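Local coordinates for protein probable chitinase (Chromobacterium violaceum, PDB 5JH8) that probably binds chitin and, as a glycoside hydrolase family 18 member with a TIM-barrel fold, is likely to hydrolyse it, at residues Gln247-Ala252 with Ser256-Tyr261. Residues are numbered along the deposited sequence; the frame is centred on the assembly and turned at random.
Sequences QPRYDA and SLTFNY
Arg249 and Thr258 form a hydrogen-bonded antiparallel pair. Arg249 N gives an almost straight bond to Thr258 O at 2.8 Å, and Thr258 N returns one to Arg249 O. Asp251 and Ser256 make the next such pair toward the turn. There, Asp251 N bonds to Ser256 O. The return bond, Ser256 N to Asp251 O, is longer at 3.2 Å. Beyond the paired residues a water continues the link, donating to Gln247 O and accepting from Asn260 N.

On the face carrying Arg249, Asp251, Ser256 and Thr258, a salt bridge runs along one strand. Arg249 NH1 meets Asp251 OD1 at 2.8 Å, near the guanidinium plane and on the anti lone pair of that oxygen. The bend of the arginine chain at chi3 (74°) turns its guanidinium forward along the strand, over to Asp251. Arg249 and Thr258 lie side by side, with Arg249 NH2 3.8 Å from Thr258 CG2. A chi1 of -172° sets this methyl between the backbone N and the carbonyl carbon of Thr258, where it also meets Arg249 O.

Tyr250 and Leu257, a non-hydrogen-bonded pair, occupy the other face. Leu257 CD1 reaches the edge of the tyrosine ring, whose OH bonds to His255 ND1. The same methyl touches Pro248 CB at 3.9 Å. Phe259 meets Pro248 through CB, while its ring leads away.

This is a beta hairpin about 24 Å, centre to centre, from the middle of the chain. Its second strand also pairs with strand 268-273, where Val271 O bonds to Thr258 OG1, and that strand pairs in turn with strand 212-222. Backbone bonds set the hairpin register. The Arg249-Asp251 bridge, together with the bond between Asp251 OD2 and Thr254 OG1, probably steadies the outer strand and its turn.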
ATOM      1  N   GLN A 247      13.358   2.216 -26.274  1.00 12.85           N
ATOM      2  CA  GLN A 247      14.637   1.843 -25.691  1.00 12.34           C
ATOM      3  C   GLN A 247      14.598   2.330 -24.253  1.00 12.45           C
ATOM      4  O   GLN A 247      14.838   3.523 -23.994  1.00 14.82           O
ATOM      5  CB  GLN A 247      15.786   2.500 -26.461  1.00 12.51           C
ATOM      6  CG  GLN A 247      15.995   1.888 -27.823  1.00 12.72           C
ATOM      7  CD  GLN A 247      16.426   0.442 -27.728  1.00 12.54           C
ATOM      8  OE1 GLN A 247      17.048   0.021 -26.741  1.00 12.72           O
ATOM      9  NE2 GLN A 247      16.094  -0.334 -28.746  1.00 14.22           N
ATOM     10  N   PRO A 248      14.274   1.459 -23.296  1.00 12.61           N
ATOM     11  CA  PRO A 248      14.105   1.898 -21.912  1.00 14.66           C
ATOM     12  C   PRO A 248      15.445   2.172 -21.252  1.00 15.03           C
ATOM     13  O   PRO A 248      16.448   1.518 -21.535  1.00 17.47           O
ATOM     14  CB  PRO A 248      13.397   0.702 -21.261  1.00 16.09           C
ATOM     15  CG  PRO A 248      13.892  -0.483 -22.017  1.00 16.50           C
ATOM     16  CD  PRO A 248      14.077   0.002 -23.442  1.00 14.31           C
ATOM     17  N   ARG A 249      15.448   3.154 -20.357  1.00 13.38           N
ATOM     18  CA  ARG A 249      16.633   3.607 -19.642  1.00 12.86           C
ATOM     19  C   ARG A 249      16.458   3.272 -18.170  1.00 11.80           C
ATOM     20  O   ARG A 249      15.429   3.609 -17.562  1.00 12.97           O
ATOM     21  CB  ARG A 249      16.807   5.128 -19.775  1.00 13.92           C
ATOM     22  CG  ARG A 249      17.990   5.733 -18.963  1.00 16.07           C
ATOM     23  CD  ARG A 249      18.192   7.254 -19.181  1.00 17.44           C
ATOM     24  NE  ARG A 249      17.184   8.084 -18.512  1.00 18.03           N
ATOM     25  CZ  ARG A 249      17.239   8.453 -17.232  1.00 18.82           C
ATOM     26  NH1 ARG A 249      18.254   8.071 -16.461  1.00 19.37           N
ATOM     27  NH2 ARG A 249      16.272   9.202 -16.711  1.00 20.19           N
ATOM     28  N   TYR A 250      17.441   2.592 -17.598  1.00 10.44           N
ATOM     29  CA  TYR A 250      17.444   2.348 -16.163  1.00  9.69           C
ATOM     30  C   TYR A 250      18.094   3.526 -15.460  1.00  9.59           C
ATOM     31  O   TYR A 250      19.264   3.833 -15.698  1.00 12.28           O
ATOM     32  CB  TYR A 250      18.183   1.065 -15.823  1.00  9.14           C
ATOM     33  CG  TYR A 250      17.913   0.596 -14.406  1.00  8.61           C
ATOM     34  CD1 TYR A 250      16.706  -0.002 -14.068  1.00  8.80           C
ATOM     35  CD2 TYR A 250      18.874   0.716 -13.412  1.00  9.79           C
ATOM     36  CE1 TYR A 250      16.471  -0.469 -12.790  1.00  8.82           C
ATOM     37  CE2 TYR A 250      18.636   0.270 -12.121  1.00  9.31           C
ATOM     38  CZ  TYR A 250      17.431  -0.324 -11.808  1.00  8.93           C
ATOM     39  OH  TYR A 250      17.175  -0.812 -10.535  1.00  9.72           O
ATOM     40  N   ASP A 251      17.332   4.195 -14.619  1.00 10.00           N
ATOM     41  CA  ASP A 251      17.834   5.310 -13.825  1.00 12.02           C
ATOM     42  C   ASP A 251      18.420   4.733 -12.543  1.00 11.19           C
ATOM     43  O   ASP A 251      17.695   4.341 -11.625  1.00 11.68           O
ATOM     44  CB  ASP A 251      16.720   6.304 -13.538  1.00 13.67           C
ATOM     45  CG  ASP A 251      17.257   7.592 -12.936  1.00 16.77           C
ATOM     46  OD1 ASP A 251      17.987   8.327 -13.644  1.00 17.60           O
ATOM     47  OD2 ASP A 251      16.983   7.864 -11.753  1.00 19.18           O
ATOM     48  N   ALA A 252      19.746   4.661 -12.486  1.00 11.88           N
ATOM     49  CA  ALA A 252      20.390   3.997 -11.362  1.00 13.17           C
ATOM     50  C   ALA A 252      20.210   4.766 -10.063  1.00 12.47           C
ATOM     51  O   ALA A 252      20.093   4.148  -9.002  1.00 15.06           O
ATOM     52  CB  ALA A 252      21.875   3.803 -11.663  1.00 15.51           C
ATOM     53  N   SER A 256      14.788   3.009 -11.069  1.00  8.20           N
ATOM     54  CA  SER A 256      13.512   3.092 -11.760  1.00  8.65           C
ATOM     55  C   SER A 256      13.757   3.018 -13.256  1.00  9.26           C
ATOM     56  O   SER A 256      14.801   3.455 -13.737  1.00 11.50           O
ATOM     57  CB  SER A 256      12.786   4.383 -11.370  1.00  8.96           C
ATOM     58  OG  SER A 256      12.579   4.449  -9.966  1.00  9.81           O
ATOM     59  N   LEU A 257      12.779   2.491 -13.980  1.00  8.46           N
ATOM     60  CA  LEU A 257      12.854   2.323 -15.417  1.00  8.42           C
ATOM     61  C   LEU A 257      12.009   3.389 -16.096  1.00  8.56           C
ATOM     62  O   LEU A 257      10.864   3.624 -15.691  1.00  8.76           O
ATOM     63  CB  LEU A 257      12.360   0.934 -15.797  1.00  9.01           C
ATOM     64  CG  LEU A 257      12.616   0.539 -17.245  1.00 10.72           C
ATOM     65  CD1 LEU A 257      14.079   0.192 -17.448  1.00 11.25           C
ATOM     66  CD2 LEU A 257      11.713  -0.628 -17.629  1.00 11.17           C
ATOM     67  N   THR A 258      12.555   4.024 -17.141  1.00  9.84           N
ATOM     68  CA  THR A 258      11.793   5.026 -17.874  1.00  9.37           C
ATOM     69  C   THR A 258      11.935   4.809 -19.373  1.00  9.61           C
ATOM     70  O   THR A 258      12.949   4.308 -19.858  1.00 10.18           O
ATOM     71  CB  THR A 258      12.187   6.452 -17.457  1.00  9.57           C
ATOM     72  OG1 THR A 258      11.302   7.404 -18.060  1.00  9.49           O
ATOM     73  CG2 THR A 258      13.598   6.794 -17.842  1.00 10.57           C
ATOM     74  N   PHE A 259      10.907   5.202 -20.113  1.00  9.83           N
ATOM     75  CA  PHE A 259      10.994   5.238 -21.564  1.00 11.08           C
ATOM     76  C   PHE A 259       9.981   6.230 -22.088  1.00 11.38           C
ATOM     77  O   PHE A 259       9.061   6.641 -21.381  1.00 10.88           O
ATOM     78  CB  PHE A 259      10.835   3.859 -22.226  1.00 11.02           C
ATOM     79  CG  PHE A 259       9.550   3.135 -21.910  1.00 11.10           C
ATOM     80  CD1 PHE A 259       9.454   2.331 -20.783  1.00 11.90           C
ATOM     81  CD2 PHE A 259       8.464   3.183 -22.780  1.00 11.25           C
ATOM     82  CE1 PHE A 259       8.304   1.643 -20.508  1.00 12.25           C
ATOM     83  CE2 PHE A 259       7.305   2.473 -22.496  1.00 12.45           C
ATOM     84  CZ  PHE A 259       7.245   1.704 -21.366  1.00 12.65           C
ATOM     85  N   ASN A 260      10.185   6.624 -23.336  1.00 13.24           N
ATOM     86  CA  ASN A 260       9.282   7.513 -24.025  1.00 14.13           C
ATOM     87  C   ASN A 260       8.831   6.863 -25.316  1.00 14.39           C
ATOM     88  O   ASN A 260       9.453   5.926 -25.828  1.00 15.57           O
ATOM     89  CB  ASN A 260       9.971   8.825 -24.396  1.00 16.27           C
ATOM     90  CG  ASN A 260      10.425   9.587 -23.196  1.00 18.07           C
ATOM     91  OD1 ASN A 260       9.661  10.342 -22.587  1.00 20.35           O
ATOM     92  ND2 ASN A 260      11.692   9.408 -22.843  1.00 20.31           N
ATOM     93  N   TYR A 261       7.746   7.407 -25.854  1.00 14.07           N
ATOM     94  CA  TYR A 261       7.294   6.983 -27.165  1.00 15.06           C
ATOM     95  C   TYR A 261       6.395   8.057 -27.758  1.00 15.42           C
ATOM     96  O   TYR A 261       5.822   8.881 -27.039  1.00 15.23           O
ATOM     97  CB  TYR A 261       6.596   5.627 -27.093  1.00 15.59           C
ATOM     98  CG  TYR A 261       5.290   5.575 -26.315  1.00 14.67           C
ATOM     99  CD1 TYR A 261       4.091   5.850 -26.939  1.00 14.26           C
ATOM    100  CD2 TYR A 261       5.253   5.209 -24.973  1.00 12.88           C
ATOM    101  CE1 TYR A 261       2.888   5.770 -26.260  1.00 13.67           C
ATOM    102  CE2 TYR A 261       4.051   5.121 -24.284  1.00 12.90           C
ATOM    103  CZ  TYR A 261       2.873   5.409 -24.938  1.00 13.43           C
ATOM    104  OH  TYR A 261       1.678   5.325 -24.281  1.00 13.66           O
TER
HETATM  105  O   HOH W   1      12.838   5.709 -24.321  1.00 20.23           O